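Local atomic coordinates of AvrRpt2 (Erwinia amylovora, PDB entry 6HQZ), a protein that is a type III effector of the fire blight pathogen and probably acts as a papain-like cysteine protease of the C70 family inside plant cells. Residues Leu59-Met62 with Arg63-Leu67; Thr131-Leu134 with Asp135-Asn138. All blocks are in the same frame, centred on the assembly; numbering follows the deposited sequence. Where two conformers were deposited one is given.

Contact 1 of 2, residues Leu59-Met62 with Arg63-Leu67; sequences LRLM and RNENL
Arg63 sets its CG trans to the backbone N (chi1 -178°) and then bends at chi3, which folds the guanidinium back along the helix over the preceding turn, where it meets Leu59 and Arg60. Leu59 O lies over one face of this group, displaced toward its rim, while Arg63 NH1 comes within 3.4 Å of Arg60 CA. The aliphatic part follows the same path, with Arg63 CB resting on the carbonyl oxygens of Leu59 and Arg60. With CG on the side of its backbone N, Asn64 swings alongside Arg60 and points the same way; amide and guanidinium planes are turned 50° apart, and Asn64 ND2 passes 3.9 Å from Arg60 CG.

Beneath these side chains run regular i to i+4 bonds, Arg63 N to Leu59 O (2.9 Å) and Asn64 N to Arg60 O (2.9 Å). At the last turn Glu65 N serves two acceptors: Leu61 O at 2.8 Å, through an N-H angle bent to 132°, and Met62 O only weakly. The helix is closed by a Schellman motif, with Asn66 at positive phi and Leu67 N reaching back to Met62 O at 3.1 Å. That reversal brings Leu67 CB to 4.3 Å from Met62 CG, an apolar contact between two buried residues.

The motif ends helix 49-65 and passes the chain directly into strand 67-69, the outermost of the sheet within this chain. Leu61 and Glu65 pack against the loop residues Pro36 and Ile32, Leu67 touches His30, and the backbone of Asn66 is hydrogen-bonded to Glu153 near the C-terminus.

Contact 2 of 2, residues Thr131-Leu134 with Asp135-Asn138; sequences TMPL and DSFN
Phe137 N donates to Pro133 O at 3.1 Å, and Asn138 N to Leu134 O at 3.0 Å with an almost straight N-H angle of 174°. Together they form the first turn of helix 134-140, which starts directly where strand 130-133 ends; Pro133 holds the N-cap position of the helix, at the junction of strand and helix. Pro133 itself keeps an extended backbone, yet its carbonyl accepts the first helical bond.

Ser136 places its CB 3.3 Å from Pro133 O, and its OG stands by the proline ring, nearest to CD. Met132 comes in from the strand: CG lies between the backbone N and the carbonyl carbon (chi1 82°), and the bend at chi3 follows an extended chi2. This carries Met132 SD to 3.7 Å from Phe137 N and 3.9 Å from Ser136 CB, and within van der Waals range of Phe137 CB, so the sulfur lies against the first helical turn. Met132 also packs on Ile119 and Phe121 of the adjoining strand 118-123.

Leu134 and Phe137 turn into the interior. Both meet Leu83 of helix 80-90, and the Phe137 ring makes an edge-to-face contact with Phe95. Within the turn itself, Leu134 CD1 approaches the aromatic ring obliquely, 4.3 Å from Phe137 CD2. The side chain of Asn138 crosses that of Leu134 at a slant, but its polar end is engaged by another part of the chain: OD1 accepts a hydrogen bond from Phe78 N. Asn138 ND2 passes 3.8 Å from Leu134 CD1.

Overall arrangement
Contact 1 and contact 2 are two opposite kinds of chain transition within the papain-like protease domain. Residues 59-67 come first and pass from helix 49-65 into strand 67-69; residues 131-138 follow later and pass from strand 130-133 into helix 134-140. The two strands are the outermost of the six-stranded antiparallel sheet within this chain, so the contacts mark its two edges. They lie on opposite sides of the chain's centre. The centres of contact 1 and contact 2 are 28 Å apart; the nearest atoms of contact 1 and contact 2 are about 16 Å apart, without touching. The central sheet thus relates them, each joining one of its edge strands to an adjacent helix.

Contact 1 of 2, residues Leu59-Met62 with Arg63-Leu67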
loop_
_atom_site.group_PDB
_atom_site.type_symbol
_atom_site.label_atom_id
_atom_site.label_comp_id
_atom_site.label_asym_id
_atom_site.label_seq_id
_atom_site.Cartn_x
_atom_site.Cartn_y
_atom_site.Cartn_z
ATOM N N LEU A 59 -17.280 13.309 -14.259
ATOM C CA LEU A 59 -16.132 12.949 -15.112
ATOM C C LEU A 59 -15.395 14.192 -15.606
ATOM O O LEU A 59 -14.152 14.226 -15.622
ATOM C CB LEU A 59 -16.537 12.033 -16.288
ATOM C CG LEU A 59 -16.828 10.594 -15.835
ATOM C CD1 LEU A 59 -17.334 9.770 -16.982
ATOM C CD2 LEU A 59 -15.599 9.934 -15.184
ATOM N N ARG A 60 -16.162 15.204 -15.993
ATOM C CA ARG A 60 -15.583 16.491 -16.386
ATOM C C ARG A 60 -14.710 17.118 -15.277
ATOM O O ARG A 60 -13.577 17.554 -15.530
ATOM C CB ARG A 60 -16.677 17.470 -16.779
ATOM C CG ARG A 60 -16.134 18.806 -17.273
ATOM C CD ARG A 60 -17.104 19.929 -17.021
ATOM N NE ARG A 60 -18.182 19.889 -17.995
ATOM C CZ ARG A 60 -18.918 20.950 -18.361
ATOM N NH1 ARG A 60 -18.727 22.156 -17.803
ATOM N NH2 ARG A 60 -19.869 20.817 -19.293
ATOM N N LEU A 61 -15.248 17.206 -14.075
ATOM C CA LEU A 61 -14.477 17.707 -12.924
ATOM C C LEU A 61 -13.190 16.941 -12.728
ATOM O O LEU A 61 -12.123 17.541 -12.572
ATOM C CB LEU A 61 -15.300 17.665 -11.621
ATOM C CG LEU A 61 -16.092 18.916 -11.268
ATOM C CD1 LEU A 61 -17.253 18.598 -10.322
ATOM C CD2 LEU A 61 -15.182 19.968 -10.657
ATOM N N MET A 62 -13.298 15.608 -12.754
ATOM C CA MET A 62 -12.148 14.711 -12.610
ATOM C C MET A 62 -11.049 15.022 -13.668
ATOM O O MET A 62 -9.863 15.210 -13.312
ATOM C CB MET A 62 -12.616 13.241 -12.669
ATOM C CG MET A 62 -13.396 12.782 -11.455
ATOM S SD MET A 62 -14.371 11.287 -11.742
ATOM C CE MET A 62 -13.063 10.130 -12.210
ATOM N N ARG A 63 -11.456 15.128 -14.937
ATOM C CA ARG A 63 -10.555 15.476 -16.031
ATOM C C ARG A 63 -9.889 16.818 -15.756
ATOM O O ARG A 63 -8.685 16.940 -15.864
ATOM C CB ARG A 63 -11.338 15.531 -17.339
ATOM C CG ARG A 63 -10.552 15.836 -18.619
ATOM C CD ARG A 63 -11.385 15.712 -19.914
ATOM N NE ARG A 63 -12.241 14.543 -19.771
ATOM C CZ ARG A 63 -13.558 14.526 -19.483
ATOM N NH1 ARG A 63 -14.281 15.651 -19.431
ATOM N NH2 ARG A 63 -14.173 13.346 -19.324
ATOM N N ASN A 64 -10.686 17.807 -15.375
ATOM C CA ASN A 64 -10.214 19.176 -15.146
ATOM C C ASN A 64 -9.353 19.408 -13.938
ATOM O O ASN A 64 -8.555 20.353 -13.969
ATOM C CB ASN A 64 -11.394 20.154 -15.094
ATOM C CG ASN A 64 -11.997 20.366 -16.465
ATOM O OD1 ASN A 64 -11.470 19.858 -17.437
ATOM N ND2 ASN A 64 -13.097 21.098 -16.554
ATOM N N GLU A 65 -9.498 18.581 -12.901
ATOM C CA GLU A 65 -8.793 18.798 -11.651
ATOM C C GLU A 65 -7.907 17.662 -11.258
ATOM O O GLU A 65 -7.520 17.603 -10.111
ATOM C CB GLU A 65 -9.788 18.998 -10.518
ATOM C CG GLU A 65 -10.823 20.061 -10.781
ATOM C CD GLU A 65 -10.213 21.428 -10.940
ATOM O OE1 GLU A 65 -9.083 21.675 -10.444
ATOM O OE2 GLU A 65 -10.883 22.260 -11.555
ATOM N N ASN A 66 -7.619 16.753 -12.181
ATOM C CA ASN A 66 -6.696 15.650 -11.937
ATOM C C ASN A 66 -7.074 14.805 -10.726
ATOM O O ASN A 66 -6.287 14.566 -9.794
ATOM C CB ASN A 66 -5.283 16.183 -11.833
ATOM C CG ASN A 66 -4.930 17.054 -13.016
ATOM O OD1 ASN A 66 -4.721 18.247 -12.871
ATOM N ND2 ASN A 66 -4.904 16.458 -14.213
ATOM N N LEU A 67 -8.319 14.369 -10.748
ATOM C CA LEU A 67 -8.814 13.389 -9.796
ATOM C C LEU A 67 -9.143 12.129 -10.599
ATOM O O LEU A 67 -9.377 12.185 -11.805
ATOM C CB LEU A 67 -10.041 13.917 -9.085
ATOM C CG LEU A 67 -9.976 15.164 -8.193
ATOM C CD1 LEU A 67 -11.411 15.512 -7.819
ATOM C CD2 LEU A 67 -9.233 14.906 -6.892
#

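Contact 2 of 2, residues Thr131-Leu134 with Asp135-Asn138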
loop_
_atom_site.group_PDB
_atom_site.type_symbol
_atom_site.label_atom_id
_atom_site.label_comp_id
_atom_site.label_asym_id
_atom_site.label_seq_id
_atom_site.Cartn_x
_atom_site.Cartn_y
_atom_site.Cartn_z
ATOM N N THR A 131 -12.698 6.825 13.424
ATOM C CA THR A 131 -12.771 5.516 12.765
ATOM C C THR A 131 -14.217 5.064 12.713
ATOM O O THR A 131 -14.986 5.431 13.555
ATOM C CB THR A 131 -11.958 4.410 13.489
ATOM O OG1 THR A 131 -12.609 3.959 14.693
ATOM C CG2 THR A 131 -10.563 4.895 13.834
ATOM N N MET A 132 -14.502 4.189 11.773
ATOM C CA MET A 132 -15.722 3.425 11.775
ATOM C C MET A 132 -15.426 1.986 11.424
ATOM O O MET A 132 -14.454 1.722 10.720
ATOM C CB MET A 132 -16.788 4.006 10.788
ATOM C CG MET A 132 -16.717 3.665 9.349
ATOM S SD MET A 132 -18.002 4.143 8.145
ATOM C CE MET A 132 -17.762 5.912 8.085
ATOM N N PRO A 133 -16.328 1.073 11.793
ATOM C CA PRO A 133 -16.059 -0.284 11.408
ATOM C C PRO A 133 -15.979 -0.463 9.903
ATOM O O PRO A 133 -16.753 0.136 9.122
ATOM C CB PRO A 133 -17.262 -1.062 11.951
ATOM C CG PRO A 133 -17.794 -0.189 13.043
ATOM C CD PRO A 133 -17.589 1.186 12.526
ATOM N N LEU A 134 -15.099 -1.347 9.482
ATOM C CA LEU A 134 -15.009 -1.711 8.090
ATOM C C LEU A 134 -16.324 -2.215 7.575
ATOM O O LEU A 134 -16.686 -1.906 6.419
ATOM C CB LEU A 134 -13.924 -2.771 7.911
ATOM C CG LEU A 134 -13.703 -3.254 6.513
ATOM C CD1 LEU A 134 -13.484 -2.068 5.573
ATOM C CD2 LEU A 134 -12.532 -4.244 6.472
ATOM N N ASP A 135 -17.057 -3.013 8.392
ATOM C CA ASP A 135 -18.373 -3.518 7.956
ATOM C C ASP A 135 -19.282 -2.327 7.584
ATOM O O ASP A 135 -20.029 -2.401 6.620
ATOM C CB ASP A 135 -19.053 -4.415 9.016
ATOM C CG ASP A 135 -20.459 -4.935 8.580
ATOM O OD1 ASP A 135 -20.584 -5.933 7.831
ATOM O OD2 ASP A 135 -21.463 -4.351 9.030
ATOM N N SER A 136 -19.247 -1.266 8.372
ATOM C CA SER A 136 -20.057 -0.041 8.091
ATOM C C SER A 136 -19.684 0.658 6.805
ATOM O O SER A 136 -20.533 1.045 6.033
ATOM C CB SER A 136 -19.966 0.941 9.251
ATOM O OG SER A 136 -20.636 0.403 10.352
ATOM N N PHE A 137 -18.399 0.807 6.548
ATOM C CA PHE A 137 -17.936 1.374 5.336
ATOM C C PHE A 137 -18.429 0.610 4.108
ATOM O O PHE A 137 -18.962 1.193 3.154
ATOM C CB PHE A 137 -16.423 1.470 5.373
ATOM C CG PHE A 137 -15.848 1.905 4.077
ATOM C CD1 PHE A 137 -15.772 3.238 3.774
ATOM C CD2 PHE A 137 -15.337 0.944 3.193
ATOM C CE1 PHE A 137 -15.198 3.618 2.560
ATOM C CE2 PHE A 137 -14.838 1.311 1.979
ATOM C CZ PHE A 137 -14.708 2.641 1.697
ATOM N N ASN A 138 -18.278 -0.705 4.152
ATOM C CA ASN A 138 -18.794 -1.502 3.076
ATOM C C ASN A 138 -20.332 -1.434 2.896
ATOM O O ASN A 138 -20.867 -1.487 1.776
ATOM C CB ASN A 138 -18.356 -2.976 3.226
ATOM C CG ASN A 138 -16.900 -3.175 2.886
ATOM O OD1 ASN A 138 -16.411 -2.666 1.865
ATOM N ND2 ASN A 138 -16.203 -4.001 3.703
#